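Local structure of phenylacetaldehyde dehydrogenase (4O5H) at residues R140-W145 / I195-A200; T201-V206 / D498-S503; D255-T260 / K267-A272. The protein probably catalyses the NAD+-dependent oxidation of phenylacetaldehyde to phenylacetate, as a member of the aldehyde dehydrogenase family. All blocks are in the same frame, centred on the assembly; numbering follows the deposited sequence. Where two conformers were deposited one is given.

Overall arrangement
All three contacts are buried, and none is tied by a hydrogen bond between its two segments, but they join different elements. Interaction 1 packs helix against helix, interaction 2 sets the end of the second of these helices and the following strand against the C-terminal chain, and interaction 3 lays a helix on the strand just before it. Interactions 1 and 2 touch, P197 and A198 of the first packing on the Y500 ring of the second, and their centres lie about 10 Å apart. Interactions 2 and 3 reach one mixed sheet, where K256 NZ probably bonds to Q499 O, and at their margins both touch the second subunit. Interaction 2 brings a hydroxyl and a sulfur against a carbonyl, whereas interaction 3 is hydrocarbon and aromatic.

Interaction 1: R140-W145 / I195-A200; sequences RYMAGW and IAPALA
The pyrrolidine ring of P197 turns its CD corner to M142, whose CG lies 4.4 Å away, in a near-parallel helix pair of the aldehyde dehydrogenase fold. The indole of W145 has CE2 of Y141 at its edge, in plane. That second arrangement belongs to helix 124-145 itself: W145 NE1 donates to Y141 OH over 3.1 Å, nearly straight at 162°, with the oxygen close to the indole plane. The axes of the two short segments approach to 8.4 Å at an angle of 22°, a spacing consistent with the small residues there: A196 and A200, one turn apart, both face helix 124-145. M142 gives most of the contact from that helix. Its CG stands beside the backbone N (chi1 -62°), and from there the methylene rests on A196, M142 CG to A196 CB being 3.8 Å. The chain then bends at chi2, and M142 also packs on V496 and I497 of helix 493-499 and on M98 of helix 91-107. P197 breaks the backbone bonding of its own helix, since its N has no hydrogen to give to the preceding turn, and the helix kinks there. One turn beyond A196, the A200 CB methyl meets the carbonyl M142 O at 3.3 Å.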
ATOM      1  N   ARG A 140     -13.105 -10.928  18.080  1.00  9.07           N
ATOM      2  CA  ARG A 140     -12.571 -12.129  18.750  1.00  9.32           C
ATOM      3  C   ARG A 140     -11.381 -12.720  17.960  1.00  9.33           C
ATOM      4  O   ARG A 140     -10.318 -13.036  18.538  1.00  9.16           O
ATOM      5  CB  ARG A 140     -13.674 -13.196  18.942  1.00  9.58           C
ATOM      6  CG  ARG A 140     -13.168 -14.447  19.670  1.00  9.80           C
ATOM      7  CD  ARG A 140     -14.306 -15.330  20.108  1.00 10.30           C
ATOM      8  NE  ARG A 140     -15.176 -14.673  21.061  1.00 10.51           N
ATOM      9  CZ  ARG A 140     -16.470 -14.421  20.868  1.00 10.95           C
ATOM     10  NH1 ARG A 140     -17.091 -14.752  19.750  1.00 11.11           N
ATOM     11  NH2 ARG A 140     -17.184 -13.812  21.821  1.00 11.37           N
ATOM     12  N   TYR A 141     -11.571 -12.867  16.640  1.00  9.42           N
ATOM     13  CA  TYR A 141     -10.514 -13.419  15.767  1.00  9.37           C
ATOM     14  C   TYR A 141      -9.240 -12.567  15.893  1.00  9.42           C
ATOM     15  O   TYR A 141      -8.137 -13.082  16.161  1.00  9.35           O
ATOM     16  CB  TYR A 141     -11.009 -13.505  14.336  1.00  9.48           C
ATOM     17  CG  TYR A 141      -9.947 -13.878  13.320  1.00  9.37           C
ATOM     18  CD1 TYR A 141      -9.630 -15.185  13.075  1.00  9.60           C
ATOM     19  CD2 TYR A 141      -9.200 -12.891  12.680  1.00  9.32           C
ATOM     20  CE1 TYR A 141      -8.631 -15.523  12.173  1.00  9.56           C
ATOM     21  CE2 TYR A 141      -8.181 -13.213  11.799  1.00  9.32           C
ATOM     22  CZ  TYR A 141      -7.920 -14.541  11.537  1.00  9.49           C
ATOM     23  OH  TYR A 141      -6.890 -14.866  10.657  1.00  9.64           O
ATOM     24  N   MET A 142      -9.388 -11.242  15.764  1.00  9.33           N
ATOM     25  CA  MET A 142      -8.229 -10.354  15.841  1.00  9.04           C
ATOM     26  C   MET A 142      -7.606 -10.290  17.237  1.00  8.88           C
ATOM     27  O   MET A 142      -6.411 -10.100  17.368  1.00  8.43           O
ATOM     28  CB  MET A 142      -8.620  -8.943  15.345  1.00  9.03           C
ATOM     29  CG  MET A 142      -9.078  -8.897  13.878  1.00  9.16           C
ATOM     30  SD  MET A 142      -7.755  -9.347  12.745  1.00  8.94           S
ATOM     31  CE  MET A 142      -8.725  -9.620  11.263  1.00  9.25           C
ATOM     32  N   ALA A 143      -8.424 -10.430  18.272  1.00  9.00           N
ATOM     33  CA  ALA A 143      -7.917 -10.527  19.620  1.00  9.15           C
ATOM     34  C   ALA A 143      -6.820 -11.580  19.722  1.00  9.22           C
ATOM     35  O   ALA A 143      -5.766 -11.373  20.364  1.00  9.05           O
ATOM     36  CB  ALA A 143      -9.017 -10.858  20.617  1.00  9.41           C
ATOM     37  N   GLY A 144      -7.044 -12.686  19.071  1.00  9.13           N
ATOM     38  CA  GLY A 144      -6.076 -13.771  19.101  1.00  9.26           C
ATOM     39  C   GLY A 144      -4.783 -13.431  18.367  1.00  9.14           C
ATOM     40  O   GLY A 144      -3.758 -14.043  18.667  1.00  9.02           O
ATOM     41  N   TRP A 145      -4.813 -12.491  17.395  1.00  8.87           N
ATOM     42  CA  TRP A 145      -3.578 -12.045  16.769  1.00  8.89           C
ATOM     43  C   TRP A 145      -2.742 -11.149  17.668  1.00  8.98           C
ATOM     44  O   TRP A 145      -1.524 -11.067  17.457  1.00  9.14           O
ATOM     45  CB  TRP A 145      -3.795 -11.312  15.420  1.00  8.94           C
ATOM     46  CG  TRP A 145      -3.980 -12.266  14.273  1.00  9.15           C
ATOM     47  CD1 TRP A 145      -5.055 -12.401  13.520  1.00  9.30           C
ATOM     48  CD2 TRP A 145      -3.034 -13.241  13.800  1.00  9.40           C
ATOM     49  NE1 TRP A 145      -4.874 -13.385  12.561  1.00  9.44           N
ATOM     50  CE2 TRP A 145      -3.626 -13.905  12.709  1.00  9.58           C
ATOM     51  CE3 TRP A 145      -1.736 -13.558  14.152  1.00  9.50           C
ATOM     52  CZ2 TRP A 145      -3.000 -14.935  12.034  1.00  9.70           C
ATOM     53  CZ3 TRP A 145      -1.119 -14.583  13.518  1.00  9.70           C
ATOM     54  CH2 TRP A 145      -1.734 -15.249  12.444  1.00  9.88           C
ATOM     55  N   ILE A 195     -11.470  -1.254  12.980  1.00 11.82           N
ATOM     56  CA  ILE A 195     -11.006  -1.015  14.357  1.00 11.45           C
ATOM     57  C   ILE A 195     -10.261  -2.245  14.916  1.00 10.91           C
ATOM     58  O   ILE A 195      -9.262  -2.091  15.587  1.00  9.96           O
ATOM     59  CB  ILE A 195     -12.203  -0.657  15.278  1.00 11.69           C
ATOM     60  CG1 ILE A 195     -12.782   0.700  14.876  1.00 11.72           C
ATOM     61  CG2 ILE A 195     -11.796  -0.630  16.752  1.00 12.05           C
ATOM     62  CD1 ILE A 195     -14.104   1.002  15.569  1.00 11.96           C
ATOM     63  N   ALA A 196     -10.774  -3.458  14.643  1.00 10.41           N
ATOM     64  CA  ALA A 196     -10.237  -4.640  15.322  1.00 10.49           C
ATOM     65  C   ALA A 196      -8.736  -4.872  15.053  1.00 10.67           C
ATOM     66  O   ALA A 196      -7.975  -5.080  15.979  1.00 10.30           O
ATOM     67  CB  ALA A 196     -11.058  -5.877  15.059  1.00 10.55           C
ATOM     68  N   PRO A 197      -8.301  -4.767  13.798  1.00 10.79           N
ATOM     69  CA  PRO A 197      -6.884  -4.998  13.555  1.00 10.98           C
ATOM     70  C   PRO A 197      -6.019  -3.920  14.159  1.00 11.18           C
ATOM     71  O   PRO A 197      -4.876  -4.188  14.538  1.00 11.26           O
ATOM     72  CB  PRO A 197      -6.755  -4.980  12.028  1.00 11.14           C
ATOM     73  CG  PRO A 197      -8.125  -5.026  11.478  1.00 11.08           C
ATOM     74  CD  PRO A 197      -9.084  -4.647  12.569  1.00 10.95           C
ATOM     75  N   ALA A 198      -6.547  -2.715  14.243  1.00 11.40           N
ATOM     76  CA  ALA A 198      -5.861  -1.611  14.914  1.00 11.78           C
ATOM     77  C   ALA A 198      -5.640  -1.875  16.382  1.00 11.84           C
ATOM     78  O   ALA A 198      -4.536  -1.722  16.891  1.00 12.91           O
ATOM     79  CB  ALA A 198      -6.646  -0.329  14.735  1.00 11.83           C
ATOM     80  N   LEU A 199      -6.662  -2.332  17.070  1.00 11.38           N
ATOM     81  CA  LEU A 199      -6.527  -2.649  18.457  1.00 11.46           C
ATOM     82  C   LEU A 199      -5.566  -3.799  18.708  1.00 11.19           C
ATOM     83  O   LEU A 199      -4.771  -3.766  19.663  1.00 11.71           O
ATOM     84  CB  LEU A 199      -7.886  -2.946  19.063  1.00 11.80           C
ATOM     85  CG  LEU A 199      -8.933  -1.824  18.959  1.00 12.01           C
ATOM     86  CD1 LEU A 199     -10.237  -2.240  19.593  1.00 12.41           C
ATOM     87  CD2 LEU A 199      -8.437  -0.570  19.643  1.00 12.62           C
ATOM     88  N   ALA A 200      -5.633  -4.808  17.858  1.00 10.62           N
ATOM     89  CA  ALA A 200      -4.789  -5.999  18.020  1.00 10.59           C
ATOM     90  C   ALA A 200      -3.316  -5.665  17.888  1.00 10.48           C
ATOM     91  O   ALA A 200      -2.511  -6.242  18.571  1.00 10.76           O
ATOM     92  CB  ALA A 200      -5.170  -7.041  16.964  1.00 10.63           C
TER

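Interaction 2: T201-V206 / D498-S503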
ATOM      1  N   THR A 201      -2.982  -4.719  16.998  1.00 10.25           N
ATOM      2  CA  THR A 201      -1.608  -4.339  16.761  1.00 10.60           C
ATOM      3  C   THR A 201      -1.093  -3.215  17.664  1.00 10.49           C
ATOM      4  O   THR A 201       0.123  -2.900  17.648  1.00 10.95           O
ATOM      5  CB  THR A 201      -1.391  -3.885  15.307  1.00 10.60           C
ATOM      6  OG1 THR A 201      -2.311  -2.840  14.980  1.00 10.73           O
ATOM      7  CG2 THR A 201      -1.621  -5.038  14.373  1.00 10.85           C
ATOM      8  N   GLY A 202      -1.976  -2.576  18.406  1.00 10.05           N
ATOM      9  CA  GLY A 202      -1.535  -1.487  19.299  1.00 10.20           C
ATOM     10  C   GLY A 202      -1.677  -0.102  18.688  1.00  9.97           C
ATOM     11  O   GLY A 202      -1.180   0.873  19.236  1.00 10.39           O
ATOM     12  N   CYS A 203      -2.373  -0.002  17.568  1.00  9.69           N
ATOM     13  CA  CYS A 203      -2.690   1.316  16.995  1.00  9.54           C
ATOM     14  C   CYS A 203      -3.773   2.049  17.845  1.00  9.52           C
ATOM     15  O   CYS A 203      -4.402   1.422  18.724  1.00  9.16           O
ATOM     16  CB  CYS A 203      -3.211   1.141  15.578  1.00  9.48           C
ATOM     17  SG  CYS A 203      -2.015   0.442  14.404  1.00  9.48           S
ATOM     18  N   THR A 204      -4.003   3.318  17.535  1.00  9.32           N
ATOM     19  CA  THR A 204      -5.186   4.035  17.999  1.00  9.50           C
ATOM     20  C   THR A 204      -5.936   4.502  16.779  1.00  9.89           C
ATOM     21  O   THR A 204      -5.395   4.441  15.665  1.00 10.11           O
ATOM     22  CB  THR A 204      -4.840   5.237  18.932  1.00  9.43           C
ATOM     23  OG1 THR A 204      -4.036   6.186  18.234  1.00  9.35           O
ATOM     24  CG2 THR A 204      -4.110   4.743  20.131  1.00  9.62           C
ATOM     25  N   VAL A 205      -7.191   4.922  16.946  1.00 10.32           N
ATOM     26  CA  VAL A 205      -8.097   5.063  15.821  1.00 10.48           C
ATOM     27  C   VAL A 205      -9.005   6.262  15.969  1.00 10.31           C
ATOM     28  O   VAL A 205      -9.558   6.496  17.039  1.00 10.36           O
ATOM     29  CB  VAL A 205      -9.070   3.854  15.716  1.00 11.10           C
ATOM     30  CG1 VAL A 205      -9.879   3.897  14.418  1.00 11.66           C
ATOM     31  CG2 VAL A 205      -8.341   2.544  15.712  1.00 11.50           C
ATOM     32  N   VAL A 206      -9.166   7.014  14.885  1.00 10.09           N
ATOM     33  CA  VAL A 206     -10.264   7.933  14.718  1.00 10.03           C
ATOM     34  C   VAL A 206     -11.188   7.343  13.641  1.00 10.13           C
ATOM     35  O   VAL A 206     -10.799   7.215  12.477  1.00  9.78           O
ATOM     36  CB  VAL A 206      -9.797   9.330  14.308  1.00 10.06           C
ATOM     37  CG1 VAL A 206     -10.983  10.268  14.168  1.00 10.05           C
ATOM     38  CG2 VAL A 206      -8.797   9.872  15.320  1.00 10.23           C
ATOM     39  N   ASP A 498      -0.758  -7.618   9.281  1.00 20.96           N
ATOM     40  CA  ASP A 498       0.512  -7.103   8.757  1.00 22.35           C
ATOM     41  C   ASP A 498       0.371  -5.691   8.204  1.00 20.79           C
ATOM     42  O   ASP A 498       1.289  -4.899   8.279  1.00 22.03           O
ATOM     43  CB  ASP A 498       1.110  -8.045   7.688  1.00 25.42           C
ATOM     44  CG  ASP A 498       1.528  -9.422   8.264  1.00 29.94           C
ATOM     45  OD1 ASP A 498       1.874  -9.539   9.472  1.00 29.73           O
ATOM     46  OD2 ASP A 498       1.487 -10.408   7.474  1.00 35.97           O
ATOM     47  N   GLN A 499      -0.775  -5.369   7.633  1.00 19.09           N
ATOM     48  CA  GLN A 499      -0.995  -4.039   7.081  1.00 17.27           C
ATOM     49  C   GLN A 499      -1.270  -2.946   8.109  1.00 15.61           C
ATOM     50  O   GLN A 499      -1.348  -1.781   7.748  1.00 16.06           O
ATOM     51  CB  GLN A 499      -2.106  -4.110   6.027  1.00 18.94           C
ATOM     52  CG  GLN A 499      -1.657  -5.001   4.847  1.00 20.78           C
ATOM     53  CD  GLN A 499      -2.644  -5.025   3.672  1.00 22.62           C
ATOM     54  OE1 GLN A 499      -3.488  -4.126   3.551  1.00 22.55           O
ATOM     55  NE2 GLN A 499      -2.537  -6.058   2.817  1.00 21.99           N
ATOM     56  N   TYR A 500      -1.454  -3.313   9.372  1.00 13.47           N
ATOM     57  CA  TYR A 500      -1.544  -2.319  10.463  1.00 13.25           C
ATOM     58  C   TYR A 500      -0.234  -2.253  11.265  1.00 12.94           C
ATOM     59  O   TYR A 500      -0.174  -1.629  12.326  1.00 12.88           O
ATOM     60  CB  TYR A 500      -2.712  -2.631  11.386  1.00 13.50           C
ATOM     61  CG  TYR A 500      -4.051  -2.142  10.869  1.00 13.78           C
ATOM     62  CD1 TYR A 500      -4.682  -2.767   9.804  1.00 13.73           C
ATOM     63  CD2 TYR A 500      -4.687  -1.076  11.463  1.00 14.85           C
ATOM     64  CE1 TYR A 500      -5.912  -2.319   9.318  1.00 13.83           C
ATOM     65  CE2 TYR A 500      -5.934  -0.627  11.001  1.00 15.51           C
ATOM     66  CZ  TYR A 500      -6.531  -1.259   9.916  1.00 15.09           C
ATOM     67  OH  TYR A 500      -7.750  -0.800   9.471  1.00 15.96           O
ATOM     68  N   THR A 501       0.809  -2.921  10.756  1.00 12.39           N
ATOM     69  CA  THR A 501       2.124  -2.809  11.313  1.00 12.45           C
ATOM     70  C   THR A 501       3.094  -2.184  10.314  1.00 12.44           C
ATOM     71  O   THR A 501       2.837  -2.156   9.126  1.00 11.84           O
ATOM     72  CB  THR A 501       2.708  -4.154  11.742  1.00 12.45           C
ATOM     73  OG1 THR A 501       2.936  -4.967  10.603  1.00 12.90           O
ATOM     74  CG2 THR A 501       1.812  -4.851  12.726  1.00 12.71           C
ATOM     75  N   GLU A 502       4.187  -1.642  10.860  1.00 12.98           N
ATOM     76  CA  GLU A 502       5.285  -1.084  10.103  1.00 13.54           C
ATOM     77  C   GLU A 502       6.525  -1.884  10.521  1.00 13.21           C
ATOM     78  O   GLU A 502       6.770  -2.091  11.703  1.00 12.76           O
ATOM     79  CB  GLU A 502       5.441   0.401  10.438  1.00 14.89           C
ATOM     80  CG  GLU A 502       6.443   1.154   9.560  1.00 15.89           C
ATOM     81  CD  GLU A 502       5.911   1.600   8.234  1.00 15.97           C
ATOM     82  OE1 GLU A 502       4.688   1.837   8.134  1.00 17.18           O
ATOM     83  OE2 GLU A 502       6.727   1.813   7.300  1.00 16.13           O
ATOM     84  N   SER A 503       7.258  -2.407   9.539  1.00 12.33           N
ATOM     85  CA  SER A 503       8.369  -3.289   9.809  0.50 12.19           C
ATOM     86  C   SER A 503       9.634  -2.457  10.052  1.00 12.03           C
ATOM     87  O   SER A 503       9.930  -1.513   9.303  1.00 12.54           O
ATOM     88  CB  SER A 503       8.566  -4.222   8.615  0.50 12.40           C
ATOM     89  OG  SER A 503       9.546  -5.204   8.865  0.50 12.88           O
TER
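T201 and Y500 meet with their side chains at about a right angle: T201 OG1 comes within 3.6 Å of Y500 CB, while the methyl branch of T201 passes on to T501. There the two threonines approach obliquely, methyl against methyl, with T201 CG2 3.8 Å from T501 CG2. The first torsion of T201 (chi1 55°) sets this division of labour, placing OG1 between the backbone N and the carbonyl carbon, where it bonds chiefly to P197 O, with A198 O also in range, in the last turn of helix 187-201, and leaving CG2 for the apolar contact. C203 approaches Y500 differently. Its sulfur lies at the edge of the ring, near the ring plane, with C203 SG 4.3 Å from Y500 CD2 and 3.5 Å from the carbonyl oxygen Y500 O.

T501 is held from its own side. Its hydroxyl T501 OG1 donates to D498 O at 2.8 Å, tilted 31° from the carbonyl plane, and the backbone T501 N joins it from the same face, 3.2 Å from D498 O. Two bonds thus grip one carbonyl at the helix-to-strand turn. On the other segment, G202 ends helix 187-201 in a Schellman motif, its positive phi turning the chain into strand 204-208.

The contact therefore couples two chain turns of the aldehyde dehydrogenase fold. Strand 204-208 runs parallel to strand 166-181, with which strand 501-509 pairs antiparallel, and the Y500 ring packs against V178 of strand 166-181 on the sheet and against P197 and A198 of helix 187-201.

Interaction 3: D255-T260 / K267-A272; sequences DKIAFT and KTIGHA
I269 CG1 lies over one face of the F259 ring, 4.2 Å from the ring centroid and 22° off the ring normal, a CH-pi interaction offset toward the rim. The nearest ring atom is F259 CD1, 4.0 Å from I269 CG1. F259 has CG anti to its own N (chi1 172°), which swings the ring over toward the helix, and the two side chains cross at about a right angle.

Aliphatic packing supplies the rest. The other branch of I269 meets I257, I269 CG2 to I257 CG1 being 3.9 Å, again with side chains crossed at about a right angle. One isoleucine thus spans two strand residues whose side chains leave the same face, one branch to each, while A258 between them points away and touches Y500. I269 is modelled in two conformers, so the distances from its branches apply to one of the two.

The motif is the strand-helix half of the beta-alpha-beta unit formed by strand 256-260, helix 263-275 and strand 279-283, as in the Rossmann-like cofactor domain of this family. I181 of strand 166-181 and S249 of helix 241-250 also border I269, while H271, on the helix, meets its own counterpart, H271 of the second subunit.

The hydrocarbon and ring contacts between the segments are consistent with apolar burial and shape fit, rather than directional polar bonds, positioning the helix on this strand.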
ATOM      1  N   ASP A 255      -1.116   8.300  10.741  1.00 11.77           N
ATOM      2  CA  ASP A 255      -0.065   7.508  10.092  1.00 11.92           C
ATOM      3  C   ASP A 255      -0.610   6.611   8.967  1.00 12.36           C
ATOM      4  O   ASP A 255       0.103   6.269   8.026  1.00 12.01           O
ATOM      5  CB  ASP A 255       0.604   6.666  11.161  1.00 12.07           C
ATOM      6  CG  ASP A 255       1.239   7.538  12.226  1.00 12.23           C
ATOM      7  OD1 ASP A 255       2.077   8.393  11.855  1.00 12.40           O
ATOM      8  OD2 ASP A 255       0.854   7.422  13.403  1.00 12.02           O
ATOM      9  N   LYS A 256      -1.890   6.292   9.051  1.00 12.39           N
ATOM     10  CA  LYS A 256      -2.508   5.474   8.059  1.00 13.65           C
ATOM     11  C   LYS A 256      -3.963   5.866   7.866  1.00 12.85           C
ATOM     12  O   LYS A 256      -4.647   6.188   8.830  1.00 11.74           O
ATOM     13  CB  LYS A 256      -2.451   4.016   8.455  1.00 15.29           C
ATOM     14  CG  LYS A 256      -3.078   3.116   7.405  1.00 17.50           C
ATOM     15  CD  LYS A 256      -2.929   1.633   7.696  1.00 21.23           C
ATOM     16  CE  LYS A 256      -3.449   0.770   6.510  1.00 23.85           C
ATOM     17  NZ  LYS A 256      -2.296   0.296   5.643  1.00 25.25           N
ATOM     18  N   ILE A 257      -4.408   5.840   6.618  1.00 12.93           N
ATOM     19  CA  ILE A 257      -5.829   6.042   6.314  1.00 13.37           C
ATOM     20  C   ILE A 257      -6.375   4.737   5.769  1.00 13.66           C
ATOM     21  O   ILE A 257      -5.748   4.070   4.936  1.00 13.48           O
ATOM     22  CB  ILE A 257      -6.069   7.259   5.368  1.00 13.76           C
ATOM     23  CG1 ILE A 257      -7.551   7.613   5.297  1.00 14.12           C
ATOM     24  CG2 ILE A 257      -5.574   7.016   3.967  1.00 13.75           C
ATOM     25  CD1 ILE A 257      -8.006   8.405   6.511  1.00 14.41           C
ATOM     26  N   ALA A 258      -7.541   4.339   6.287  1.00 13.32           N
ATOM     27  CA  ALA A 258      -8.174   3.112   5.880  1.00 12.99           C
ATOM     28  C   ALA A 258      -9.567   3.452   5.424  1.00 12.81           C
ATOM     29  O   ALA A 258     -10.390   3.918   6.235  1.00 13.00           O
ATOM     30  CB  ALA A 258      -8.208   2.150   7.061  1.00 13.29           C
ATOM     31  N   PHE A 259      -9.832   3.265   4.132  1.00 12.77           N
ATOM     32  CA  PHE A 259     -11.009   3.811   3.503  1.00 13.07           C
ATOM     33  C   PHE A 259     -11.716   2.754   2.672  1.00 12.84           C
ATOM     34  O   PHE A 259     -11.081   2.031   1.885  1.00 12.07           O
ATOM     35  CB  PHE A 259     -10.648   4.999   2.595  1.00 13.20           C
ATOM     36  CG  PHE A 259     -11.791   5.490   1.758  1.00 13.71           C
ATOM     37  CD1 PHE A 259     -12.699   6.407   2.251  1.00 14.23           C
ATOM     38  CD2 PHE A 259     -12.006   4.997   0.483  1.00 14.18           C
ATOM     39  CE1 PHE A 259     -13.773   6.853   1.455  1.00 14.49           C
ATOM     40  CE2 PHE A 259     -13.063   5.439  -0.312  1.00 14.23           C
ATOM     41  CZ  PHE A 259     -13.947   6.364   0.174  1.00 14.55           C
ATOM     42  N   THR A 260     -13.044   2.722   2.812  1.00 12.70           N
ATOM     43  CA  THR A 260     -13.890   1.921   1.934  1.00 12.77           C
ATOM     44  C   THR A 260     -14.942   2.876   1.370  1.00 13.58           C
ATOM     45  O   THR A 260     -15.556   3.642   2.131  1.00 13.99           O
ATOM     46  CB  THR A 260     -14.519   0.769   2.731  1.00 12.72           C
ATOM     47  OG1 THR A 260     -13.479  -0.118   3.167  1.00 13.25           O
ATOM     48  CG2 THR A 260     -15.515  -0.004   1.881  1.00 13.03           C
ATOM     49  N   LYS A 267      -9.752   7.974  -4.591  1.00 13.77           N
ATOM     50  CA  LYS A 267      -8.641   8.700  -5.182  1.00 14.10           C
ATOM     51  C   LYS A 267      -8.410  10.031  -4.461  1.00 13.84           C
ATOM     52  O   LYS A 267      -7.285  10.376  -4.149  1.00 13.34           O
ATOM     53  CB  LYS A 267      -8.840   8.911  -6.682  1.00 14.78           C
ATOM     54  CG  LYS A 267      -8.697   7.612  -7.446  1.00 14.89           C
ATOM     55  CD  LYS A 267      -8.957   7.748  -8.918  1.00 15.93           C
ATOM     56  CE  LYS A 267      -8.796   6.389  -9.544  1.00 15.93           C
ATOM     57  NZ  LYS A 267      -9.184   6.422 -10.954  1.00 16.59           N
ATOM     58  N   THR A 268      -9.490  10.761  -4.172  1.00 13.68           N
ATOM     59  CA  THR A 268      -9.400  12.018  -3.446  1.00 13.23           C
ATOM     60  C   THR A 268      -8.707  11.839  -2.094  1.00 12.97           C
ATOM     61  O   THR A 268      -7.818  12.608  -1.721  1.00 12.48           O
ATOM     62  CB  THR A 268     -10.807  12.625  -3.261  1.00 13.73           C
ATOM     63  OG1 THR A 268     -11.358  12.877  -4.543  1.00 13.85           O
ATOM     64  CG2 THR A 268     -10.720  13.977  -2.527  1.00 13.94           C
ATOM     65  N   ILE A 269      -9.155  10.813  -1.369  1.00 12.47           N
ATOM     66  CA  ILE A 269      -8.616  10.456  -0.079  0.50 12.03           C
ATOM     67  C   ILE A 269      -7.135  10.129  -0.218  1.00 11.76           C
ATOM     68  O   ILE A 269      -6.317  10.599   0.566  1.00 11.40           O
ATOM     69  CB  ILE A 269      -9.393   9.254   0.517  0.50 11.97           C
ATOM     70  CG1 ILE A 269     -10.842   9.637   0.877  0.50 12.13           C
ATOM     71  CG2 ILE A 269      -8.691   8.703   1.740  0.50 11.95           C
ATOM     72  CD1 ILE A 269     -10.996  10.489   2.134  0.50 12.32           C
ATOM     73  N   GLY A 270      -6.797   9.326  -1.215  1.00 11.55           N
ATOM     74  CA  GLY A 270      -5.428   8.922  -1.406  1.00 11.50           C
ATOM     75  C   GLY A 270      -4.503  10.067  -1.761  1.00 11.82           C
ATOM     76  O   GLY A 270      -3.362  10.099  -1.294  1.00 11.58           O
ATOM     77  N   HIS A 271      -4.976  11.001  -2.578  1.00 12.11           N
ATOM     78  CA  HIS A 271      -4.152  12.154  -2.911  1.00 12.94           C
ATOM     79  C   HIS A 271      -3.877  13.014  -1.655  1.00 13.16           C
ATOM     80  O   HIS A 271      -2.763  13.467  -1.437  1.00 13.24           O
ATOM     81  CB  HIS A 271      -4.800  13.052  -3.994  1.00 13.35           C
ATOM     82  CG  HIS A 271      -4.822  12.467  -5.369  1.00 13.64           C
ATOM     83  ND1 HIS A 271      -3.678  12.212  -6.101  1.00 13.77           N
ATOM     84  CD2 HIS A 271      -5.856  12.100  -6.162  1.00 13.94           C
ATOM     85  CE1 HIS A 271      -4.003  11.675  -7.258  1.00 13.92           C
ATOM     86  NE2 HIS A 271      -5.322  11.616  -7.331  1.00 14.06           N
ATOM     87  N   ALA A 272      -4.869  13.151  -0.784  1.00 12.95           N
ATOM     88  CA  ALA A 272      -4.662  13.852   0.483  1.00 12.99           C
ATOM     89  C   ALA A 272      -3.638  13.094   1.337  1.00 12.77           C
ATOM     90  O   ALA A 272      -2.736  13.704   1.934  1.00 12.50           O
ATOM     91  CB  ALA A 272      -5.981  14.009   1.235  1.00 12.88           C
TER